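Local coordinates for proto-oncogene tyrosine-protein kinase receptor Ret (Danio rerio, PDB 7AMK) that probably acts as a receptor tyrosine kinase of the cell surface that assembles with GDNF and its co-receptor GFR alpha 1 to signal, at residues A[242-247]-A[355-360]. The protein carries 4 engineered substitutions. Residues are numbered along the deposited sequence; the frame is centred on the assembly and turned at random.
Sequences EDVLVE and FNVTVL. With NAG (2-acetamido-2-deoxy-beta-D-glucopyranose), chain F; FUC (alpha-L-fucopyranose), chain B.
The Phe355 ring meets Glu242 CB obliquely, its CD1 4.0 Å from that carbon, with Val244 CG2 a looser neighbour of the same ring atom. Two flat groups, the Asp243 carboxylate and the Asn356 amide, lie side by side on the other face of the sheet, their planes 76° apart. All belong to a parallel pairing of an N-terminal edge strand, following the short strand 235-236, with the last strand of the third cadherin-like domain, where 242-246 runs beside 355-359 as in the Greek-key sandwich of cadherins. Asn356 ND2 donates to Asp243 OD1 at 3.1 Å; the acceptor is in the amide plane but is met from above the carboxylate plane. The same nitrogen carries the glycan, bonded to NAG C1 at 1.4 Å, and the glycan's fucose folds back over Asp243 and Leu245, with its C6 3.6 Å from Leu245 CB. An alanine at Asp243 would probably leave the glycosylated amide without this acceptor and freer to turn, and the fucose without the carboxylate beside C3. Five backbone bonds zip the strands together, Val244 and Val246 each using both N and O. On the sheet face that carries Phe355, Val244 and Val246 pack on Phe256, and Phe355 and Val357 on Leu319, of the opposing sheet, while Val359 touches Phe294. Beyond the strand ends, Leu360 CD1 reaches the Glu247 carboxylate. Leu245 lies obliquely across Thr358: chi1 (-179°) sets CG anti to the backbone N, and the turn at chi2 (63°) brings CD1 against Thr358 CG2, at a tight 3.4 Å.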
ATOM      1  N   GLU A 242      10.600   0.201  16.380  1.00 39.83           N
ATOM      2  CA  GLU A 242       9.717   0.932  15.492  1.00 45.15           C
ATOM      3  C   GLU A 242       8.477   1.320  16.282  1.00 45.23           C
ATOM      4  O   GLU A 242       7.847   0.465  16.916  1.00 34.26           O
ATOM      5  CB  GLU A 242       9.365   0.081  14.269  1.00 44.65           C
ATOM      6  CG  GLU A 242       8.459   0.769  13.262  1.00 48.65           C
ATOM      7  CD  GLU A 242       9.170   1.860  12.490  1.00 56.54           C
ATOM      8  OE1 GLU A 242      10.291   2.243  12.893  1.00 64.37           O
ATOM      9  OE2 GLU A 242       8.605   2.328  11.478  1.00 60.00           O
ATOM     10  N   ASP A 243       8.147   2.613  16.270  1.00 52.79           N
ATOM     11  CA  ASP A 243       6.934   3.109  16.915  1.00 36.98           C
ATOM     12  C   ASP A 243       5.753   2.939  15.971  1.00 41.38           C
ATOM     13  O   ASP A 243       5.792   3.390  14.820  1.00 47.19           O
ATOM     14  CB  ASP A 243       7.093   4.577  17.309  1.00 41.67           C
ATOM     15  CG  ASP A 243       8.024   4.785  18.514  1.00 54.92           C
ATOM     16  OD1 ASP A 243       8.489   3.798  19.122  1.00 56.60           O
ATOM     17  OD2 ASP A 243       8.290   5.960  18.858  1.00 59.44           O
ATOM     18  N   VAL A 244       4.708   2.271  16.450  1.00 33.72           N
ATOM     19  CA  VAL A 244       3.520   1.990  15.654  1.00 43.63           C
ATOM     20  C   VAL A 244       2.296   2.576  16.341  1.00 41.60           C
ATOM     21  O   VAL A 244       2.075   2.356  17.541  1.00 37.86           O
ATOM     22  CB  VAL A 244       3.336   0.483  15.429  1.00 42.28           C
ATOM     23  CG1 VAL A 244       1.905   0.211  14.965  1.00 39.42           C
ATOM     24  CG2 VAL A 244       4.364  -0.021  14.425  1.00 44.18           C
ATOM     25  N   LEU A 245       1.502   3.318  15.578  1.00 41.92           N
ATOM     26  CA  LEU A 245       0.226   3.852  16.028  1.00 36.76           C
ATOM     27  C   LEU A 245      -0.875   3.184  15.226  1.00 34.42           C
ATOM     28  O   LEU A 245      -0.826   3.174  13.992  1.00 34.75           O
ATOM     29  CB  LEU A 245       0.161   5.376  15.864  1.00 37.76           C
ATOM     30  CG  LEU A 245      -1.157   6.019  16.349  1.00 47.55           C
ATOM     31  CD1 LEU A 245      -1.367   5.805  17.845  1.00 42.33           C
ATOM     32  CD2 LEU A 245      -1.290   7.506  15.995  1.00 40.21           C
ATOM     33  N   VAL A 246      -1.841   2.602  15.927  1.00 34.82           N
ATOM     34  CA  VAL A 246      -3.068   2.089  15.325  1.00 40.11           C
ATOM     35  C   VAL A 246      -4.212   2.987  15.777  1.00 43.56           C
ATOM     36  O   VAL A 246      -4.539   3.040  16.971  1.00 37.69           O
ATOM     37  CB  VAL A 246      -3.352   0.639  15.725  1.00 38.51           C
ATOM     38  CG1 VAL A 246      -4.614   0.165  15.013  1.00 35.03           C
ATOM     39  CG2 VAL A 246      -2.158  -0.239  15.421  1.00 41.56           C
ATOM     40  N   GLU A 247      -4.841   3.666  14.822  1.00 37.76           N
ATOM     41  CA  GLU A 247      -5.931   4.580  15.123  1.00 39.68           C
ATOM     42  C   GLU A 247      -6.999   4.458  14.044  1.00 42.94           C
ATOM     43  O   GLU A 247      -7.756   3.479  14.035  1.00 42.63           O
ATOM     44  CB  GLU A 247      -5.412   6.020  15.245  1.00 40.81           C
ATOM     45  CG  GLU A 247      -6.489   7.034  15.712  1.00 44.81           C
ATOM     46  CD  GLU A 247      -5.906   8.365  16.192  1.00 50.84           C
ATOM     47  OE1 GLU A 247      -4.721   8.654  15.904  1.00 56.79           O
ATOM     48  OE2 GLU A 247      -6.638   9.122  16.863  1.00 51.61           O
ATOM     49  N   PHE A 355       8.646  -3.683  18.477  1.00 44.86           N
ATOM     50  CA  PHE A 355       7.569  -2.863  17.950  1.00 38.44           C
ATOM     51  C   PHE A 355       6.867  -2.234  19.146  1.00 42.30           C
ATOM     52  O   PHE A 355       6.310  -2.946  19.991  1.00 36.72           O
ATOM     53  CB  PHE A 355       6.619  -3.684  17.078  1.00 40.53           C
ATOM     54  CG  PHE A 355       7.225  -4.103  15.750  1.00 41.69           C
ATOM     55  CD1 PHE A 355       7.219  -3.236  14.668  1.00 38.07           C
ATOM     56  CD2 PHE A 355       7.800  -5.364  15.589  1.00 43.97           C
ATOM     57  CE1 PHE A 355       7.778  -3.613  13.443  1.00 46.35           C
ATOM     58  CE2 PHE A 355       8.355  -5.745  14.371  1.00 44.53           C
ATOM     59  CZ  PHE A 355       8.346  -4.861  13.294  1.00 37.49           C
ATOM     60  N   ASN A 356       6.947  -0.905  19.233  1.00 44.06           N
ATOM     61  CA  ASN A 356       6.350  -0.117  20.309  1.00 45.00           C
ATOM     62  C   ASN A 356       4.975   0.332  19.827  1.00 44.24           C
ATOM     63  O   ASN A 356       4.855   1.325  19.107  1.00 46.25           O
ATOM     64  CB  ASN A 356       7.247   1.069  20.653  1.00 48.05           C
ATOM     65  CG  ASN A 356       6.691   1.908  21.759  1.00 44.76           C
ATOM     66  OD1 ASN A 356       5.898   1.427  22.554  1.00 58.57           O
ATOM     67  ND2 ASN A 356       7.102   3.167  21.827  1.00 55.90           N
ATOM     68  N   VAL A 357       3.931  -0.400  20.214  1.00 35.10           N
ATOM     69  CA  VAL A 357       2.615  -0.269  19.594  1.00 47.21           C
ATOM     70  C   VAL A 357       1.688   0.538  20.494  1.00 41.60           C
ATOM     71  O   VAL A 357       1.496   0.204  21.671  1.00 42.59           O
ATOM     72  CB  VAL A 357       2.003  -1.648  19.294  1.00 46.00           C
ATOM     73  CG1 VAL A 357       0.616  -1.483  18.651  1.00 42.52           C
ATOM     74  CG2 VAL A 357       2.948  -2.482  18.426  1.00 36.97           C
ATOM     75  N   THR A 358       1.092   1.582  19.928  1.00 41.86           N
ATOM     76  CA  THR A 358       0.002   2.321  20.558  1.00 37.23           C
ATOM     77  C   THR A 358      -1.263   2.087  19.746  1.00 37.35           C
ATOM     78  O   THR A 358      -1.303   2.410  18.555  1.00 45.36           O
ATOM     79  CB  THR A 358       0.319   3.818  20.633  1.00 39.66           C
ATOM     80  OG1 THR A 358       1.319   4.046  21.631  1.00 43.81           O
ATOM     81  CG2 THR A 358      -0.931   4.618  20.988  1.00 43.23           C
ATOM     82  N   VAL A 359      -2.287   1.516  20.375  1.00 37.56           N
ATOM     83  CA  VAL A 359      -3.593   1.340  19.750  1.00 37.67           C
ATOM     84  C   VAL A 359      -4.573   2.252  20.475  1.00 43.26           C
ATOM     85  O   VAL A 359      -4.946   1.998  21.627  1.00 47.67           O
ATOM     86  CB  VAL A 359      -4.060  -0.120  19.781  1.00 44.16           C
ATOM     87  CG1 VAL A 359      -5.433  -0.264  19.099  1.00 37.75           C
ATOM     88  CG2 VAL A 359      -3.011  -1.033  19.134  1.00 35.53           C
ATOM     89  N   LEU A 360      -4.990   3.336  19.799  1.00 43.85           N
ATOM     90  CA  LEU A 360      -5.990   4.210  20.396  1.00 42.09           C
ATOM     91  C   LEU A 360      -7.383   3.766  19.978  1.00 42.50           C
ATOM     92  O   LEU A 360      -7.554   3.168  18.912  1.00 44.86           O
ATOM     93  CB  LEU A 360      -5.780   5.649  19.955  1.00 42.96           C
ATOM     94  CG  LEU A 360      -4.350   6.169  19.984  1.00 45.22           C
ATOM     95  CD1 LEU A 360      -4.236   7.360  19.064  1.00 50.97           C
ATOM     96  CD2 LEU A 360      -3.966   6.565  21.388  1.00 47.73           C
TER
HETATM   97  C1  NAG F   1       6.633   4.065  22.859  1.00 65.75           C
HETATM   98  C2  NAG F   1       7.809   4.624  23.678  1.00 72.27           C
HETATM   99  C3  NAG F   1       7.331   5.674  24.681  1.00 83.29           C
HETATM  100  C4  NAG F   1       6.451   6.720  24.011  1.00 83.62           C
HETATM  101  C5  NAG F   1       5.316   6.036  23.266  1.00 73.58           C
HETATM  102  C6  NAG F   1       4.422   7.005  22.528  1.00 69.44           C
HETATM  103  C7  NAG F   1       9.695   3.082  23.970  1.00 78.12           C
HETATM  104  C8  NAG F   1      10.279   1.984  24.809  1.00 76.80           C
HETATM  105  N2  NAG F   1       8.512   3.558  24.371  1.00 73.17           N
HETATM  106  O3  NAG F   1       8.468   6.304  25.262  1.00 87.06           O
HETATM  107  O4  NAG F   1       5.907   7.592  24.996  1.00 86.86           O
HETATM  108  O5  NAG F   1       5.878   5.148  22.290  1.00 71.75           O
HETATM  109  O6  NAG F   1       5.007   7.396  21.294  1.00 71.91           O
HETATM  110  O7  NAG F   1      10.266   3.515  22.970  1.00 69.82           O
HETATM  111  C1  FUC B   3       4.183   8.368  20.618  1.00 67.51           C
HETATM  112  C2  FUC B   3       5.120   9.419  20.018  1.00 67.05           C
HETATM  113  C3  FUC B   3       6.039   8.773  18.960  1.00 71.93           C
HETATM  114  C4  FUC B   3       5.193   8.080  17.881  1.00 74.37           C
HETATM  115  C5  FUC B   3       4.179   7.125  18.542  1.00 68.62           C
HETATM  116  C6  FUC B   3       3.157   6.580  17.564  1.00 50.08           C
HETATM  117  O2  FUC B   3       5.868  10.071  21.033  1.00 76.13           O
HETATM  118  O3  FUC B   3       6.849   9.748  18.306  1.00 74.00           O
HETATM  119  O4  FUC B   3       4.510   9.049  17.090  1.00 72.39           O
HETATM  120  O5  FUC B   3       3.431   7.759  19.602  1.00 66.28           O